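Local coordinates for uncharacterized protein DSY3957 (Desulfitobacterium hafniense, PDB 3HXL) that is a phage tail sheath protein, probably a building block of the contractile sheath around the tail tube of a myovirus-type prophage, at residues Phe198-Ile203 against Lys229-Val234. Sequence-based numbering, arbitrary orientation.
Sequences FDFNTI and KKIQVV
Parallel pairing joins Thr202 to Gln232 and Ile203 to Val233, and three backbone hydrogen bonds fix the register. Gln232 N donates to Asn201 O at 3.0 Å, Gln232 O accepts from Ile203 N at 2.8 Å, and Val234 N donates to Ile203 O at 2.7 Å. One residue, Gln232, thus bonds through both its N and its O to the residues flanking Thr202, as parallel strands require. The CA of Thr202 also lies 3.2 Å from Gln232 O, a supplementary CA-H...O contact.

Ahead of the paired strands, Phe200 and Ile231 form the tight apolar part. Chi1 of Phe200 (66°) sets CG between the backbone N and the carbonyl carbon, and one face of the ring meets the methyl CG2 of Ile231. This methyl stands over that face, 4.0 Å from the centroid and displaced toward the rim, a CH-pi contact; its nearest ring atom is CE1.

The Phe198-Lys229 end is polar and lies nearer solvent: both residues are partly exposed, whereas Phe200 and Ile231 are buried. Lys229, extended beyond CG, crosses the Phe200 side chain at about a right angle and carries NZ to Phe198 O, 2.8 Å away and nearly along the C=O axis (169°). Glu196 O takes a second hydrogen bond from NZ, which also approaches Phe200 CE2 obliquely, at 3.4 Å.

Around the paired strands, Thr202 and Gln232 face helix 263-276, with Thr202 OG1 bonded to Ala271 O and Gln232 NE2 to Glu244 O, whereas Ile203 and Val233 pack on helix 210-227. Because helix 210-227 links the parallel strands 202-204 and 232-236 in sequence, the unit is a beta-alpha-beta crossover, with helices covering both faces of its parallel strands, consistent with the subtilisin-like domain of tail sheath proteins.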
# COMPACT_ATOMS: atom_id res chain seq x y z
N PHE A 198 -3.33 -10.64 -2.18
CA PHE A 198 -2.61 -9.81 -3.14
C PHE A 198 -1.11 -9.85 -2.89
O PHE A 198 -0.66 -10.26 -1.82
CB PHE A 198 -3.05 -8.34 -3.07
CG PHE A 198 -4.35 -8.04 -3.77
CD1 PHE A 198 -5.57 -8.37 -3.18
CD2 PHE A 198 -4.34 -7.42 -5.02
CE1 PHE A 198 -6.77 -8.07 -3.83
CE2 PHE A 198 -5.54 -7.12 -5.67
CZ PHE A 198 -6.76 -7.45 -5.08
N ASP A 199 -0.33 -9.46 -3.89
CA ASP A 199 1.10 -9.38 -3.69
C ASP A 199 1.33 -7.91 -3.36
O ASP A 199 0.83 -7.03 -4.06
CB ASP A 199 1.86 -9.80 -4.94
CG ASP A 199 1.91 -11.32 -5.10
OD1 ASP A 199 2.22 -12.01 -4.10
OD2 ASP A 199 1.66 -11.81 -6.22
N PHE A 200 2.04 -7.67 -2.26
CA PHE A 200 2.34 -6.31 -1.81
C PHE A 200 3.59 -6.32 -0.94
O PHE A 200 4.10 -7.38 -0.59
CB PHE A 200 1.14 -5.73 -1.04
CG PHE A 200 0.85 -6.43 0.27
CD1 PHE A 200 1.37 -5.95 1.47
CD2 PHE A 200 0.07 -7.58 0.29
CE1 PHE A 200 1.11 -6.60 2.68
CE2 PHE A 200 -0.19 -8.24 1.49
CZ PHE A 200 0.33 -7.75 2.69
N ASN A 201 4.09 -5.14 -0.61
CA ASN A 201 5.30 -5.03 0.19
C ASN A 201 5.03 -4.46 1.57
O ASN A 201 5.51 -4.98 2.57
CB ASN A 201 6.33 -4.13 -0.51
CG ASN A 201 6.72 -4.66 -1.86
OD1 ASN A 201 7.37 -5.70 -1.97
ND2 ASN A 201 6.32 -3.96 -2.91
N THR A 202 4.25 -3.39 1.61
CA THR A 202 3.97 -2.73 2.87
C THR A 202 2.52 -2.33 3.06
O THR A 202 1.78 -2.09 2.11
CB THR A 202 4.81 -1.47 3.00
OG1 THR A 202 4.29 -0.47 2.12
CG2 THR A 202 6.25 -1.76 2.61
N ILE A 203 2.12 -2.24 4.33
CA ILE A 203 0.77 -1.83 4.69
C ILE A 203 0.86 -0.65 5.64
O ILE A 203 1.73 -0.62 6.51
CB ILE A 203 0.00 -2.96 5.41
CG1 ILE A 203 -0.39 -4.05 4.42
CG2 ILE A 203 -1.22 -2.37 6.11
CD1 ILE A 203 -0.91 -5.33 5.09
N LYS A 229 5.71 -15.07 3.61
CA LYS A 229 5.31 -13.93 2.78
C LYS A 229 5.85 -12.69 3.48
O LYS A 229 5.22 -12.12 4.36
CB LYS A 229 3.78 -13.86 2.68
CG LYS A 229 3.30 -12.91 1.60
CD LYS A 229 1.80 -12.81 1.56
CE LYS A 229 1.35 -11.90 0.43
NZ LYS A 229 -0.07 -11.51 0.57
N LYS A 230 7.05 -12.28 3.06
CA LYS A 230 7.72 -11.14 3.67
C LYS A 230 7.14 -9.78 3.28
O LYS A 230 7.24 -9.33 2.14
CB LYS A 230 9.21 -11.21 3.35
CG LYS A 230 9.86 -12.54 3.72
CD LYS A 230 9.86 -12.81 5.23
CE LYS A 230 10.48 -14.17 5.56
NZ LYS A 230 10.65 -14.41 7.02
N ILE A 231 6.53 -9.13 4.27
CA ILE A 231 5.91 -7.82 4.12
C ILE A 231 6.12 -7.05 5.43
O ILE A 231 6.62 -7.61 6.40
CB ILE A 231 4.39 -7.95 3.86
CG1 ILE A 231 3.72 -8.73 5.00
CG2 ILE A 231 4.12 -8.67 2.54
CD1 ILE A 231 3.18 -7.85 6.11
N GLN A 232 5.76 -5.77 5.44
CA GLN A 232 5.86 -4.97 6.65
C GLN A 232 4.61 -4.13 6.83
O GLN A 232 3.91 -3.81 5.86
CB GLN A 232 7.08 -4.03 6.62
CG GLN A 232 8.44 -4.70 6.89
CD GLN A 232 9.57 -3.67 6.95
OE1 GLN A 232 9.83 -2.96 5.97
NE2 GLN A 232 10.25 -3.59 8.09
N VAL A 233 4.31 -3.81 8.08
CA VAL A 233 3.18 -2.97 8.42
C VAL A 233 3.76 -1.74 9.10
O VAL A 233 4.71 -1.84 9.89
CB VAL A 233 2.21 -3.67 9.41
CG1 VAL A 233 1.63 -4.92 8.78
CG2 VAL A 233 2.93 -4.00 10.70
N VAL A 234 3.21 -0.58 8.77
CA VAL A 234 3.65 0.69 9.32
C VAL A 234 2.54 1.26 10.21
O VAL A 234 1.46 1.61 9.73
CB VAL A 234 3.96 1.71 8.21
CG1 VAL A 234 4.43 3.03 8.82
CG2 VAL A 234 5.03 1.14 7.28